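Local coordinates for protein yahD a copper inducible hydrolase (Lactococcus lactis subsp. lactis, PDB 3OG9) that probably acts as a hydrolase of the alpha/beta-hydrolase fold, is induced by copper, and holds D-malate in its pocket, at residues F61-L66 with K71-L76; R49-E54 with T83-D88. One frame throughout, in Å; residues are numbered along the deposited sequence.

Contact 1 (F61-L66 with K71-L76). With MLT (D-malate), chain C.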
loop_
_atom_site.group_PDB
_atom_site.type_symbol
_atom_site.label_atom_id
_atom_site.label_comp_id
_atom_site.label_asym_id
_atom_site.label_seq_id
_atom_site.Cartn_x
_atom_site.Cartn_y
_atom_site.Cartn_z
ATOM N N PHE A 61 -9.554 -1.323 -7.420
ATOM C CA PHE A 61 -9.777 -2.239 -8.562
ATOM C C PHE A 61 -11.018 -3.068 -8.278
ATOM O O PHE A 61 -11.491 -3.118 -7.144
ATOM C CB PHE A 61 -8.525 -3.130 -8.848
ATOM C CG PHE A 61 -8.238 -4.117 -7.765
ATOM C CD1 PHE A 61 -8.871 -5.365 -7.757
ATOM C CD2 PHE A 61 -7.408 -3.778 -6.710
ATOM C CE1 PHE A 61 -8.657 -6.279 -6.730
ATOM C CE2 PHE A 61 -7.183 -4.703 -5.656
ATOM C CZ PHE A 61 -7.804 -5.970 -5.682
ATOM N N LYS A 62 -11.583 -3.657 -9.322
ATOM C CA LYS A 62 -12.889 -4.326 -9.210
ATOM C C LYS A 62 -12.781 -5.710 -8.586
ATOM O O LYS A 62 -11.738 -6.372 -8.693
ATOM C CB LYS A 62 -13.504 -4.458 -10.601
ATOM C CG LYS A 62 -13.983 -3.137 -11.166
ATOM C CD LYS A 62 -14.249 -3.253 -12.672
ATOM C CE LYS A 62 -15.692 -3.603 -12.969
ATOM N NZ LYS A 62 -16.056 -5.011 -12.670
ATOM N N LEU A 63 -13.874 -6.137 -7.950
ATOM C CA LEU A 63 -14.072 -7.494 -7.481
ATOM C C LEU A 63 -14.918 -8.214 -8.515
ATOM O O LEU A 63 -15.467 -7.565 -9.427
ATOM C CB LEU A 63 -14.825 -7.508 -6.141
ATOM C CG LEU A 63 -14.001 -6.900 -4.978
ATOM C CD1 LEU A 63 -14.806 -6.877 -3.690
ATOM C CD2 LEU A 63 -12.645 -7.635 -4.782
ATOM N N ARG A 64 -15.061 -9.528 -8.342
ATOM C CA ARG A 64 -15.783 -10.367 -9.317
ATOM C C ARG A 64 -17.313 -10.630 -9.121
ATOM O O ARG A 64 -17.895 -11.360 -9.904
ATOM C CB ARG A 64 -14.971 -11.639 -9.693
ATOM C CG ARG A 64 -13.643 -11.360 -10.416
ATOM C CD ARG A 64 -13.207 -12.640 -11.160
ATOM N NE ARG A 64 -11.785 -12.625 -11.551
ATOM C CZ ARG A 64 -11.316 -12.060 -12.654
ATOM N NH1 ARG A 64 -12.144 -11.422 -13.486
ATOM N NH2 ARG A 64 -9.996 -12.126 -12.923
ATOM N N GLY A 65 -18.038 -10.103 -8.129
ATOM C CA GLY A 65 -18.480 -10.679 -6.867
ATOM C C GLY A 65 -18.725 -12.139 -6.578
ATOM O O GLY A 65 -19.856 -12.726 -6.687
ATOM N N LEU A 66 -17.620 -12.682 -6.117
ATOM C CA LEU A 66 -17.472 -13.982 -5.569
ATOM C C LEU A 66 -16.937 -13.666 -4.157
ATOM O O LEU A 66 -15.831 -14.065 -3.792
ATOM C CB LEU A 66 -16.449 -14.751 -6.425
ATOM C CG LEU A 66 -16.877 -14.945 -7.887
ATOM C CD1 LEU A 66 -15.825 -15.746 -8.640
ATOM C CD2 LEU A 66 -18.233 -15.664 -7.895
ATOM N N LYS A 71 -8.563 -14.867 -3.646
ATOM C CA LYS A 71 -7.937 -14.450 -4.924
ATOM C C LYS A 71 -8.861 -14.551 -6.137
ATOM O O LYS A 71 -8.736 -13.761 -7.057
ATOM C CB LYS A 71 -6.597 -15.187 -5.194
ATOM C CG LYS A 71 -5.420 -14.610 -4.375
ATOM C CD LYS A 71 -4.080 -15.076 -4.879
ATOM C CE LYS A 71 -3.636 -16.340 -4.214
ATOM N NZ LYS A 71 -2.678 -16.998 -5.109
ATOM N N GLU A 72 -9.778 -15.522 -6.133
ATOM C CA GLU A 72 -10.747 -15.666 -7.221
ATOM C C GLU A 72 -11.687 -14.462 -7.354
ATOM O O GLU A 72 -12.274 -14.267 -8.419
ATOM C CB GLU A 72 -11.594 -16.960 -7.094
ATOM C CG GLU A 72 -10.770 -18.271 -7.209
ATOM C CD GLU A 72 -10.074 -18.671 -5.890
ATOM O OE1 GLU A 72 -10.273 -17.976 -4.859
ATOM O OE2 GLU A 72 -9.323 -19.692 -5.881
ATOM N N ASN A 73 -11.842 -13.676 -6.294
ATOM C CA ASN A 73 -12.684 -12.475 -6.381
ATOM C C ASN A 73 -11.983 -11.229 -6.921
ATOM O O ASN A 73 -12.626 -10.211 -7.122
ATOM C CB ASN A 73 -13.315 -12.142 -5.011
ATOM C CG ASN A 73 -14.599 -11.328 -5.144
ATOM O OD1 ASN A 73 -15.241 -11.323 -6.192
ATOM N ND2 ASN A 73 -14.972 -10.633 -4.084
ATOM N N PHE A 74 -10.671 -11.297 -7.162
ATOM C CA PHE A 74 -9.936 -10.099 -7.603
ATOM C C PHE A 74 -9.916 -10.074 -9.125
ATOM O O PHE A 74 -9.418 -11.016 -9.769
ATOM C CB PHE A 74 -8.519 -10.081 -7.018
ATOM C CG PHE A 74 -8.466 -10.221 -5.510
ATOM C CD1 PHE A 74 -9.420 -9.608 -4.698
ATOM C CD2 PHE A 74 -7.390 -10.882 -4.897
ATOM C CE1 PHE A 74 -9.349 -9.726 -3.289
ATOM C CE2 PHE A 74 -7.313 -11.006 -3.498
ATOM C CZ PHE A 74 -8.293 -10.433 -2.687
ATOM N N ASP A 75 -10.471 -9.015 -9.702
ATOM C CA ASP A 75 -10.441 -8.829 -11.164
ATOM C C ASP A 75 -9.045 -8.350 -11.634
ATOM O O ASP A 75 -8.675 -7.161 -11.537
ATOM C CB ASP A 75 -11.576 -7.903 -11.591
ATOM C CG ASP A 75 -11.629 -7.667 -13.091
ATOM O OD1 ASP A 75 -10.635 -7.969 -13.783
ATOM O OD2 ASP A 75 -12.671 -7.147 -13.561
ATOM N N LEU A 76 -8.259 -9.301 -12.120
ATOM C CA LEU A 76 -6.877 -9.040 -12.478
ATOM C C LEU A 76 -6.724 -8.131 -13.688
ATOM O O LEU A 76 -5.738 -7.384 -13.770
ATOM C CB LEU A 76 -6.106 -10.353 -12.662
ATOM C CG LEU A 76 -6.122 -11.275 -11.431
ATOM C CD1 LEU A 76 -5.312 -12.530 -11.703
ATOM C CD2 LEU A 76 -5.666 -10.576 -10.135
HETATM C C1 MLT C . -8.806 -6.210 -1.651
HETATM O O1 MLT C . -9.769 -6.028 -2.445
HETATM O O2 MLT C . -7.726 -5.589 -1.807
HETATM C C2 MLT C . -8.934 -7.200 -0.515
HETATM O O3 MLT C . -10.180 -7.874 -0.541
HETATM C C3 MLT C . -8.708 -6.533 0.843
HETATM C C4 MLT C . -9.785 -5.541 1.213
HETATM O O4 MLT C . -10.108 -5.474 2.419
HETATM O O5 MLT C . -10.355 -4.773 0.395
HETATM O O HOH W 1 -15.062 -8.035 -12.541
HETATM O O HOH W 2 -11.336 -9.748 -15.628
#
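The ring of F61 turns its edge to the face of the F74 ring in an offset T-shaped pair, planes at 86° and centroids 5.9 Å apart. At the edge of F74 lie L63 CD2 and the malate hydroxyl, with F74 CE1 3.4 Å from O3. The R64 guanidinium has D75 CA over the centre of one face and E72 O and a water at its edge. That water joins R64 NH1 to D75 OD1, whose direct salt bridge is long (3.8 Å), with the oxygen well out of the guanidinium plane; OD1 also caps S78 N. A second water links L63 O to D75 OD2. In N73, chi1 of -156° swings the amide away from the backbone N, placing OD1 between R64 N (2.8 Å) and L66 N (2.7 Å, 173° at the hydrogen), which arrive from its opposite faces. A leucine here would probably leave L66 N without its acceptor and R64 N with just the weak bond to N73 O, freeing backbone 64-66 to shift. With D75 N bonded to K62 O (3.1 Å), polar groups fasten the segments around the single L63-F74 bridge, while the two phenylalanines present carbon to the malate pocket.

Contact 2 (R49-E54 with T83-D88); sequences RGRINE and TDWLTD
R51 lies lengthwise over one face of the W85 indole, its guanidinium above the five-membered ring and its CG and CD above the six-membered one. The guanidinium and ring planes differ by only 4°, which identifies a parallel stack rather than an edge-on approach. R51 CZ stands 3.7 Å from the centroid of the five-membered ring and 17° off its normal, so the contact is also cation-pi. Farther back along the side chain, R51 CD sits 3.6 Å above the centroid of the six-membered ring in a CH-pi contact, and R51 CG is 3.6 Å from W85 CH2. The outer nitrogens divide between two parts of the tryptophan: NH1 comes 3.5 Å from W85 CD1, whereas NH2 lies 3.7 Å from W85 CB. A bend at chi3 turns the guanidinium so that it continues over the indole beyond CG and CD. With chi1 of W85 at 171°, the indole swings off the helix toward the 49-54 loop.

A salt bridge from R51 NE to E82, on the same helix just ahead of T83, probably helps fix the rotation of the guanidinium and balance its charge while its face rests on the indole. The rim of the same indole meets the backbone of the loop, with R49 O 4.0 Å from W85 CH2 and near the ring plane. W85 also touches I48 at the end of strand 45-48. The arrangement is a surface arginine-tryptophan cation-pi stack, here joining the loop that leaves a strand of the central sheet to helix 76-97 of the alpha/beta-hydrolase fold.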
loop_
_atom_site.group_PDB
_atom_site.type_symbol
_atom_site.label_atom_id
_atom_site.label_comp_id
_atom_site.label_asym_id
_atom_site.label_seq_id
_atom_site.Cartn_x
_atom_site.Cartn_y
_atom_site.Cartn_z
ATOM N N ARG A 49 -7.255 8.907 -4.305
ATOM C CA ARG A 49 -8.440 8.050 -4.197
ATOM C C ARG A 49 -8.479 7.022 -5.329
ATOM O O ARG A 49 -8.144 7.332 -6.457
ATOM C CB ARG A 49 -9.737 8.884 -4.239
ATOM C CG ARG A 49 -11.010 8.103 -3.789
ATOM C CD ARG A 49 -12.272 8.800 -4.255
ATOM N NE ARG A 49 -12.431 10.093 -3.598
ATOM C CZ ARG A 49 -13.479 10.899 -3.744
ATOM N NH1 ARG A 49 -14.495 10.555 -4.531
ATOM N NH2 ARG A 49 -13.515 12.053 -3.091
ATOM N N GLY A 50 -8.912 5.810 -5.020
ATOM C CA GLY A 50 -9.145 4.790 -6.034
ATOM C C GLY A 50 -10.265 5.247 -6.967
ATOM O O GLY A 50 -11.149 6.017 -6.577
ATOM N N ARG A 51 -10.231 4.763 -8.202
ATOM C CA ARG A 51 -11.182 5.194 -9.235
ATOM C C ARG A 51 -12.460 4.345 -9.281
ATOM O O ARG A 51 -13.417 4.730 -9.946
ATOM C CB ARG A 51 -10.515 5.118 -10.597
ATOM C CG ARG A 51 -9.484 6.187 -10.824
ATOM C CD ARG A 51 -9.303 6.424 -12.328
ATOM N NE ARG A 51 -8.929 5.213 -13.055
ATOM C CZ ARG A 51 -8.703 5.200 -14.362
ATOM N NH1 ARG A 51 -8.794 6.335 -15.041
ATOM N NH2 ARG A 51 -8.393 4.081 -14.985
ATOM N N ILE A 52 -12.462 3.202 -8.594
ATOM C CA ILE A 52 -13.614 2.282 -8.535
ATOM C C ILE A 52 -14.616 2.669 -7.437
ATOM O O ILE A 52 -14.235 2.864 -6.281
ATOM C CB ILE A 52 -13.128 0.812 -8.371
ATOM C CG1 ILE A 52 -12.107 0.430 -9.476
ATOM C CG2 ILE A 52 -14.291 -0.187 -8.324
ATOM C CD1 ILE A 52 -12.560 0.694 -10.911
ATOM N N ASN A 53 -15.904 2.699 -7.792
ATOM C CA ASN A 53 -16.946 3.182 -6.884
ATOM C C ASN A 53 -18.259 2.362 -6.893
ATOM O O ASN A 53 -19.319 2.879 -6.523
ATOM C CB ASN A 53 -17.214 4.654 -7.210
ATOM C CG ASN A 53 -18.001 5.372 -6.140
ATOM O OD1 ASN A 53 -17.822 5.147 -4.933
ATOM N ND2 ASN A 53 -18.870 6.277 -6.582
ATOM N N GLU A 54 -18.179 1.085 -7.275
ATOM C CA GLU A 54 -19.360 0.230 -7.415
ATOM C C GLU A 54 -20.150 0.265 -6.123
ATOM O O GLU A 54 -19.619 -0.035 -5.040
ATOM C CB GLU A 54 -18.975 -1.188 -7.858
ATOM C CG GLU A 54 -18.016 -1.139 -9.046
ATOM C CD GLU A 54 -17.954 -2.398 -9.875
ATOM O OE1 GLU A 54 -18.032 -2.253 -11.109
ATOM O OE2 GLU A 54 -17.809 -3.509 -9.319
ATOM N N THR A 83 -3.648 -0.161 -11.907
ATOM C CA THR A 83 -2.253 0.060 -11.491
ATOM C C THR A 83 -1.409 0.789 -12.564
ATOM O O THR A 83 -0.508 1.550 -12.219
ATOM C CB THR A 83 -1.553 -1.179 -10.964
ATOM O OG1 THR A 83 -1.566 -2.221 -11.943
ATOM C CG2 THR A 83 -2.228 -1.660 -9.638
ATOM N N ASP A 84 -1.727 0.594 -13.841
ATOM C CA ASP A 84 -1.100 1.414 -14.912
ATOM C C ASP A 84 -1.514 2.858 -14.733
ATOM O O ASP A 84 -0.682 3.785 -14.812
ATOM C CB ASP A 84 -1.495 0.943 -16.301
ATOM C CG ASP A 84 -0.743 -0.305 -16.740
ATOM O OD1 ASP A 84 0.173 -0.772 -16.037
ATOM O OD2 ASP A 84 -1.109 -0.832 -17.790
ATOM N N TRP A 85 -2.802 3.060 -14.465
ATOM C CA TRP A 85 -3.327 4.400 -14.250
ATOM C C TRP A 85 -2.680 5.057 -13.032
ATOM O O TRP A 85 -2.207 6.198 -13.109
ATOM C CB TRP A 85 -4.856 4.395 -14.076
ATOM C CG TRP A 85 -5.301 5.779 -13.637
ATOM C CD1 TRP A 85 -5.434 6.883 -14.420
ATOM C CD2 TRP A 85 -5.569 6.196 -12.300
ATOM N NE1 TRP A 85 -5.828 7.967 -13.653
ATOM C CE2 TRP A 85 -5.908 7.565 -12.346
ATOM C CE3 TRP A 85 -5.600 5.532 -11.066
ATOM C CZ2 TRP A 85 -6.257 8.280 -11.211
ATOM C CZ3 TRP A 85 -5.949 6.245 -9.941
ATOM C CH2 TRP A 85 -6.264 7.613 -10.023
ATOM N N LEU A 86 -2.623 4.313 -11.919
ATOM C CA LEU A 86 -2.087 4.865 -10.689
ATOM C C LEU A 86 -0.586 5.188 -10.794
ATOM O O LEU A 86 -0.159 6.203 -10.319
ATOM C CB LEU A 86 -2.359 3.929 -9.495
ATOM C CG LEU A 86 -1.969 4.424 -8.088
ATOM C CD1 LEU A 86 -2.591 5.754 -7.746
ATOM C CD2 LEU A 86 -2.368 3.365 -7.051
ATOM N N THR A 87 0.194 4.309 -11.413
ATOM C CA THR A 87 1.622 4.610 -11.586
ATOM C C THR A 87 1.805 5.911 -12.395
ATOM O O THR A 87 2.615 6.760 -12.036
ATOM C CB THR A 87 2.450 3.401 -12.143
ATOM O OG1 THR A 87 3.820 3.799 -12.336
ATOM C CG2 THR A 87 1.899 2.910 -13.441
ATOM N N ASP A 88 0.996 6.095 -13.437
ATOM C CA ASP A 88 1.112 7.270 -14.306
ATOM C C ASP A 88 0.646 8.495 -13.523
ATOM O O ASP A 88 1.234 9.564 -13.617
ATOM C CB ASP A 88 0.314 7.107 -15.606
ATOM C CG ASP A 88 0.980 6.139 -16.585
ATOM O OD1 ASP A 88 2.172 5.797 -16.407
ATOM O OD2 ASP A 88 0.278 5.683 -17.516
#

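How the contacts relate
The two contacts have centres about 15 Å apart. Segments 49-54 and 61-66 and nearly all of 71-76 lie in the long loop between strand 45-48 and helix 76-97, and 83-88 is on that helix. Along the chain the order is 49-54, 61-66, 71-76, 83-88, so both segments of contact 1 fall between those of contact 2. They also touch directly: F61 CA lies 3.7 Å from I52 CG1. Contact 1 borders the malate pocket, whereas contact 2 lies at the surface. The loop carrying F61 and F74 to that pocket is thus probably held to the helix both at its start, by R51 on W85, and at its end, by D75 capping the helix.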